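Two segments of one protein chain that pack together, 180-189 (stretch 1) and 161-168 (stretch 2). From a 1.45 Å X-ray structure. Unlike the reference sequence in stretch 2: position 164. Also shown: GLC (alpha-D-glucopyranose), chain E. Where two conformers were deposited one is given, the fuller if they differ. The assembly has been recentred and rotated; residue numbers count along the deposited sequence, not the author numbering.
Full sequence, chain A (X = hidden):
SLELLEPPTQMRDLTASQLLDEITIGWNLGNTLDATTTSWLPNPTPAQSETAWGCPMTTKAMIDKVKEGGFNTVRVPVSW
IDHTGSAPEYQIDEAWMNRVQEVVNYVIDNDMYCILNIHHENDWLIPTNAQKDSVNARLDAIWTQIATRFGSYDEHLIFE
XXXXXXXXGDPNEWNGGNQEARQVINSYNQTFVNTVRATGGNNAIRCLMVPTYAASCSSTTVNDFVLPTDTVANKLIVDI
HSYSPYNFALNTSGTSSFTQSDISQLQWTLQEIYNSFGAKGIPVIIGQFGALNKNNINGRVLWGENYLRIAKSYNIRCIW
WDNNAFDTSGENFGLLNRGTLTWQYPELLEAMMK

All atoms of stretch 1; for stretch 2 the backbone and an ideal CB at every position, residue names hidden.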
ATOM      1  N   GLU A 180       3.949  23.303   3.408  1.00 16.52           N
ATOM      2  CA  GLU A 180       5.124  22.802   4.109  1.00 16.03           C
ATOM      3  C   GLU A 180       5.119  21.279   4.177  1.00 16.52           C
ATOM      4  O   GLU A 180       6.146  20.638   3.932  1.00 15.23           O
ATOM      5  CB  GLU A 180       5.185  23.429   5.502  1.00 18.49           C
ATOM      6  CG  GLU A 180       6.319  22.935   6.373  1.00 20.34           C
ATOM      7  CD  GLU A 180       6.389  23.647   7.714  1.00 23.20           C
ATOM      8  OE1 GLU A 180       6.042  24.847   7.777  1.00 25.50           O
ATOM      9  OE2 GLU A 180       6.791  23.002   8.707  1.00 21.74           O
ATOM     10  N   ALA A 181       3.971  20.679   4.494  1.00 15.52           N
ATOM     11  CA  ALA A 181       3.922  19.225   4.596  1.00 14.94           C
ATOM     12  C   ALA A 181       4.203  18.567   3.252  1.00 13.71           C
ATOM     13  O   ALA A 181       4.883  17.537   3.182  1.00 13.06           O
ATOM     14  CB  ALA A 181       2.554  18.775   5.103  1.00 16.33           C
ATOM     15  N   ARG A 182       3.643  19.120   2.174  1.00 15.27           N
ATOM     16  CA  ARG A 182       3.857  18.525   0.859  1.00 14.67           C
ATOM     17  C   ARG A 182       5.320  18.622   0.457  1.00 13.42           C
ATOM     18  O   ARG A 182       5.878  17.693  -0.138  1.00 14.47           O
ATOM     19  CB  ARG A 182       2.916  19.174  -0.154  1.00 14.06           C
ATOM     20  CG  ARG A 182       1.449  18.983   0.236  1.00 14.98           C
ATOM     21  CD  ARG A 182       0.459  19.520  -0.787  1.00 16.14           C
ATOM     22  NE  ARG A 182       0.508  20.960  -1.024  1.00 18.05           N
ATOM     23  CZ  ARG A 182      -0.287  21.861  -0.448  1.00 19.33           C
ATOM     24  NH1 ARG A 182      -1.199  21.498   0.451  1.00 20.04           N
ATOM     25  NH2 ARG A 182      -0.158  23.137  -0.769  1.00 20.98           N
ATOM     26  N   GLN A 183       5.966  19.747   0.790  0.53 13.65           N
ATOM     27  CA  GLN A 183       7.394  19.881   0.532  0.53 14.70           C
ATOM     28  C   GLN A 183       8.187  18.832   1.298  0.53 14.64           C
ATOM     29  O   GLN A 183       9.022  18.123   0.726  0.53 14.53           O
ATOM     30  CB  GLN A 183       7.877  21.269   0.954  0.53 16.64           C
ATOM     31  CG  GLN A 183       7.497  22.414   0.045  0.53 19.89           C
ATOM     32  CD  GLN A 183       7.873  23.761   0.643  0.53 26.73           C
ATOM     33  OE1 GLN A 183       8.046  23.889   1.856  0.53 27.76           O
ATOM     34  NE2 GLN A 183       8.005  24.770  -0.208  0.53 30.07           N
ATOM     35  N   VAL A 184       7.966  18.749   2.613  1.00 14.77           N
ATOM     36  CA  VAL A 184       8.748  17.843   3.450  1.00 13.72           C
ATOM     37  C   VAL A 184       8.608  16.394   2.987  1.00 14.19           C
ATOM     38  O   VAL A 184       9.577  15.625   3.022  1.00 14.45           O
ATOM     39  CB  VAL A 184       8.353  18.035   4.927  1.00 15.33           C
ATOM     40  CG1 VAL A 184       9.010  16.986   5.798  1.00 17.59           C
ATOM     41  CG2 VAL A 184       8.764  19.427   5.409  1.00 15.64           C
ATOM     42  N   ILE A 185       7.412  15.998   2.536  1.00 12.28           N
ATOM     43  CA  ILE A 185       7.211  14.630   2.050  1.00 12.72           C
ATOM     44  C   ILE A 185       8.108  14.325   0.854  1.00 12.58           C
ATOM     45  O   ILE A 185       8.612  13.199   0.723  1.00 12.52           O
ATOM     46  CB  ILE A 185       5.705  14.385   1.788  1.00 12.40           C
ATOM     47  CG1 ILE A 185       4.981  14.259   3.138  1.00 13.31           C
ATOM     48  CG2 ILE A 185       5.498  13.171   0.892  1.00 15.05           C
ATOM     49  CD1 ILE A 185       3.485  14.407   3.058  1.00 14.10           C
ATOM     50  N   ASN A 186       8.361  15.317  -0.012  1.00 12.09           N
ATOM     51  CA  ASN A 186       9.299  15.088  -1.106  1.00 12.17           C
ATOM     52  C   ASN A 186      10.686  14.732  -0.574  1.00 12.24           C
ATOM     53  O   ASN A 186      11.385  13.897  -1.156  1.00 13.84           O
ATOM     54  CB  ASN A 186       9.374  16.301  -2.030  1.00 12.85           C
ATOM     55  CG  ASN A 186       8.086  16.539  -2.790  1.00 14.29           C
ATOM     56  OD1 ASN A 186       7.349  15.600  -3.105  1.00 13.39           O
ATOM     57  ND2 ASN A 186       7.806  17.800  -3.093  1.00 15.25           N
ATOM     58  N   SER A 187      11.113  15.381   0.514  1.00 11.83           N
ATOM     59  CA  SER A 187      12.392  15.039   1.131  1.00 12.45           C
ATOM     60  C   SER A 187      12.387  13.610   1.660  1.00 13.03           C
ATOM     61  O   SER A 187      13.365  12.871   1.488  1.00 13.19           O
ATOM     62  CB  SER A 187      12.690  16.019   2.268  1.00 14.84           C
ATOM     63  OG  SER A 187      13.911  15.717   2.919  1.00 18.87           O
ATOM     64  N   TYR A 188      11.296  13.209   2.316  1.00 11.78           N
ATOM     65  CA  TYR A 188      11.215  11.860   2.869  1.00 11.31           C
ATOM     66  C   TYR A 188      11.272  10.805   1.767  1.00 11.60           C
ATOM     67  O   TYR A 188      11.962   9.787   1.912  1.00 11.28           O
ATOM     68  CB  TYR A 188       9.929  11.705   3.686  1.00 10.69           C
ATOM     69  CG  TYR A 188       9.818  12.559   4.944  1.00 11.84           C
ATOM     70  CD1 TYR A 188      10.922  13.203   5.496  1.00 13.32           C
ATOM     71  CD2 TYR A 188       8.593  12.715   5.583  1.00 12.49           C
ATOM     72  CE1 TYR A 188      10.802  13.979   6.654  1.00 13.88           C
ATOM     73  CE2 TYR A 188       8.466  13.480   6.743  1.00 13.48           C
ATOM     74  CZ  TYR A 188       9.573  14.109   7.270  1.00 12.34           C
ATOM     75  OH  TYR A 188       9.471  14.881   8.406  1.00 13.92           O
ATOM     76  N   ASN A 189      10.552  11.023   0.661  1.00 10.71           N
ATOM     77  CA  ASN A 189      10.621  10.067  -0.442  1.00 11.46           C
ATOM     78  C   ASN A 189      12.029  10.011  -1.028  1.00 11.67           C
ATOM     79  O   ASN A 189      12.516   8.930  -1.391  1.00 12.18           O
ATOM     80  CB  ASN A 189       9.606  10.415  -1.533  1.00 11.11           C
ATOM     81  CG  ASN A 189       8.212   9.936  -1.211  1.00 11.27           C
ATOM     82  OD1 ASN A 189       8.036   8.928  -0.529  1.00 12.39           O
ATOM     83  ND2 ASN A 189       7.211  10.654  -1.706  1.00 12.22           N
ATOM     84  N   UNK A 161       8.043   3.195   0.166  1.00  9.03           N
ATOM     85  CA  UNK A 161       8.771   3.883   1.229  1.00 11.18           C
ATOM     86  C   UNK A 161       7.925   4.393   2.381  1.00 11.75           C
ATOM     87  O   UNK A 161       8.414   4.491   3.512  1.00 11.89           O
ATOM     88  CB  UNK A 161       9.531   5.066   0.626  1.00 11.18           C
ATOM     89  N   UNK A 162       6.671   4.759   2.110  1.00 10.71           N
ATOM     90  CA  UNK A 162       5.747   5.269   3.111  1.00 10.69           C
ATOM     91  C   UNK A 162       4.344   4.927   2.634  1.00 10.33           C
ATOM     92  O   UNK A 162       4.140   4.557   1.474  1.00 11.03           O
ATOM     93  CB  UNK A 162       5.918   6.774   3.330  1.00 10.69           C
ATOM     94  N   UNK A 163       3.367   5.087   3.523  1.00 11.57           N
ATOM     95  CA  UNK A 163       1.981   4.778   3.187  1.00 10.24           C
ATOM     96  C   UNK A 163       1.167   6.030   2.887  1.00  9.28           C
ATOM     97  O   UNK A 163       0.908   6.333   1.719  1.00 10.55           O
ATOM     98  CB  UNK A 163       1.327   3.999   4.330  1.00 10.24           C
ATOM     99  N   UNK A 164       0.747   6.742   3.930  1.00 10.92           N
ATOM    100  CA  UNK A 164      -0.094   7.932   3.796  1.00 12.37           C
ATOM    101  C   UNK A 164       0.455   9.060   4.657  1.00 12.77           C
ATOM    102  O   UNK A 164      -0.202   9.519   5.595  1.00 12.59           O
ATOM    103  CB  UNK A 164      -1.541   7.622   4.184  1.00 12.37           C
ATOM    104  N   UNK A 165       1.668   9.530   4.365  1.00 11.17           N
ATOM    105  CA  UNK A 165       2.232  10.631   5.159  1.00 12.26           C
ATOM    106  C   UNK A 165       1.329  11.855   5.097  1.00 13.20           C
ATOM    107  O   UNK A 165       0.854  12.244   4.027  1.00 12.96           O
ATOM    108  CB  UNK A 165       3.635  10.989   4.666  1.00 12.26           C
ATOM    109  N   UNK A 166       1.082  12.460   6.255  1.00 12.31           N
ATOM    110  CA  UNK A 166       0.064  13.498   6.332  1.00 11.92           C
ATOM    111  C   UNK A 166       0.178  14.234   7.660  1.00 14.17           C
ATOM    112  O   UNK A 166       0.943  13.848   8.547  1.00 15.18           O
ATOM    113  CB  UNK A 166      -1.335  12.902   6.165  1.00 11.92           C
ATOM    114  N   UNK A 167      -0.596  15.316   7.776  1.00 14.39           N
ATOM    115  CA  UNK A 167      -0.651  16.101   9.007  1.00 17.74           C
ATOM    116  C   UNK A 167      -1.816  15.621   9.858  1.00 22.12           C
ATOM    117  O   UNK A 167      -2.945  16.095   9.728  1.00 23.07           O
ATOM    118  CB  UNK A 167      -0.784  17.594   8.702  1.00 17.74           C
ATOM    119  N   UNK A 168      -1.537  14.691  10.767  1.00 22.90           N
ATOM    120  CA  UNK A 168      -2.602  14.103  11.568  1.00 25.62           C
ATOM    121  C   UNK A 168      -3.194  15.166  12.484  1.00 27.71           C
ATOM    122  O   UNK A 168      -2.466  15.888  13.174  1.00 28.73           O
ATOM    123  CB  UNK A 168      -2.083  12.916  12.381  1.00 25.62           C
TER
HETATM  124  C1  GLC E   1      -5.777   3.932   4.021  1.00 19.28           C
HETATM  125  C2  GLC E   1      -4.929   3.059   4.926  1.00 13.23           C
HETATM  126  C3  GLC E   1      -5.479   1.801   5.447  1.00 11.80           C
HETATM  127  C4  GLC E   1      -6.899   1.997   5.923  1.00 11.97           C
HETATM  128  C5  GLC E   1      -7.702   2.433   4.721  1.00 14.21           C
HETATM  129  C6  GLC E   1      -9.205   2.471   4.941  1.00 14.02           C
HETATM  130  O1  GLC E   1      -5.664   3.726   2.674  1.00 19.54           O
HETATM  131  O2  GLC E   1      -3.651   2.864   4.247  1.00 13.78           O
HETATM  132  O3  GLC E   1      -4.620   1.392   6.576  1.00 11.71           O
HETATM  133  O4  GLC E   1      -7.378   0.771   6.486  1.00 12.33           O
HETATM  134  O5  GLC E   1      -7.267   3.795   4.328  1.00 16.68           O
HETATM  135  O6  GLC E   1      -9.548   3.390   5.884  1.00 16.40           O

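Stretch 1 is a helix that offers stretch 2 a stripe of side chains, Ala 181, Ile 185 and Tyr 188, with Asn 189 at its end. Stretch 2 runs past it as irregular chain, and no hydrogen bond joins the two.

At position 161 the CA-to-CB direction points toward the helix, and an ideal CB would lie 4.3 Å from Asn 189 OD1. Phi and psi of -72/-31° are open to nearly any residue, so a small side chain would seem possible as well as none. The deposited residue is Gly 161, which sends no side chain toward Asn 189.

Position 162 has an extended backbone (-153/168°) and its CB points toward the helix, where Ile 185, the CB of Tyr 188 and the amide of Asn 189 surround the approach. The ideal CB is 6.4 Å from Tyr 188 CB, a gap that a long, slim chain could cross; leucine, methionine or perhaps glutamine would suit. It is Met 162, and its 79 Å² covered by the helix is the largest share in stretch 2. Its CE packs 3.7 Å from Tyr 188 CB and 4.3 Å from Ile 185 CG2, while SD lies oblique to the tyrosine ring, 5.4 Å from its centroid. CE is modelled too close to Asn 189 OD1, so that pair is no guide to design.

Position 163 is out of the helix's reach. The bound glucose lies on this side, which favours a polar group: Asn 163 ND2 donates a hydrogen bond to GLC O2 at 2.9 Å.

At position 164 the CB points away from the helix, on the sugar's side of the chain, so a polar residue is again plausible. Gln 164 replaces the reference glutamate, and its OE1 comes within 3.0 Å of GLC C1.

Position 165 turns back toward the helix, its ideal CB 3.8 Å from Ile 185 CD1. A compact apolar residue would fit, valine or alanine among them, and the phi and psi of 165, -59/134°, also admit proline. Pro 165 is found, and Ile 185 CD1 also lies 3.5 Å from Pro 165 O.

At position 166 CB points away, so the helix sets no limit and a long polar chain is one possibility. Arg 166 NH1 donates to Gln 164 O at 2.9 Å, bracing the loop.

At position 167 the ideal CB points sideways, 5.0 Å from Ala 181 CB; a branched apolar chain could bend back over that small residue. Leu 167 does so, with CG 3.8 Å from Ala 181 CB.

Position 168 is beyond reach; it is Val 168.

Stretch 2 (161-168) GMNQPRLV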
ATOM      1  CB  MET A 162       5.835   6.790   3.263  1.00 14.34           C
ATOM      2  CG  MET A 162       7.167   7.303   3.751  1.00 15.88           C
ATOM      3  SD  MET A 162       7.168   9.089   3.882  1.00 14.21           S
ATOM      4  CE  MET A 162       7.344   9.562   2.171  1.00 17.57           C
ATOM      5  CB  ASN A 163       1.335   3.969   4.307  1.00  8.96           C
ATOM      6  CG  ASN A 163      -0.102   3.606   4.014  1.00 10.29           C
ATOM      7  OD1 ASN A 163      -0.418   3.152   2.917  1.00 10.69           O
ATOM      8  ND2 ASN A 163      -0.976   3.828   4.989  1.00 11.86           N
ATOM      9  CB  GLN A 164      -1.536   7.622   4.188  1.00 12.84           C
ATOM     10  CG  GLN A 164      -2.283   6.828   3.169  1.00 13.98           C
ATOM     11  CD  GLN A 164      -3.760   6.785   3.457  1.00 14.94           C
ATOM     12  OE1 GLN A 164      -4.181   6.466   4.571  1.00 15.95           O
ATOM     13  NE2 GLN A 164      -4.566   7.140   2.460  1.00 17.35           N
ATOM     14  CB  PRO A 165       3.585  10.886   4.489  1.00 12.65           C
ATOM     15  CG  PRO A 165       3.386  10.434   3.065  1.00 12.16           C
ATOM     16  CD  PRO A 165       2.488   9.214   3.186  1.00 10.92           C
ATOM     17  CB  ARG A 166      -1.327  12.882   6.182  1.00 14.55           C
ATOM     18  CG  ARG A 166      -1.725  12.026   7.378  1.00 17.65           C
ATOM     19  CD  ARG A 166      -2.945  11.188   7.079  1.00 17.88           C
ATOM     20  NE  ARG A 166      -3.378  10.388   8.223  1.00 17.82           N
ATOM     21  CZ  ARG A 166      -2.924   9.170   8.498  1.00 18.56           C
ATOM     22  NH1 ARG A 166      -2.011   8.606   7.726  1.00 19.29           N
ATOM     23  NH2 ARG A 166      -3.391   8.512   9.554  1.00 20.49           N
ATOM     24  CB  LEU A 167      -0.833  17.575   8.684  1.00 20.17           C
ATOM     25  CG  LEU A 167       0.384  18.327   8.170  1.00 21.92           C
ATOM     26  CD1 LEU A 167      -0.074  19.718   7.741  1.00 25.60           C
ATOM     27  CD2 LEU A 167       1.463  18.385   9.231  1.00 23.83           C
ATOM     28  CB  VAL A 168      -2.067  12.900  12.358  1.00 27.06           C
ATOM     29  CG1 VAL A 168      -3.153  12.314  13.238  1.00 30.37           C
ATOM     30  CG2 VAL A 168      -1.537  11.848  11.402  1.00 24.99           C
TER
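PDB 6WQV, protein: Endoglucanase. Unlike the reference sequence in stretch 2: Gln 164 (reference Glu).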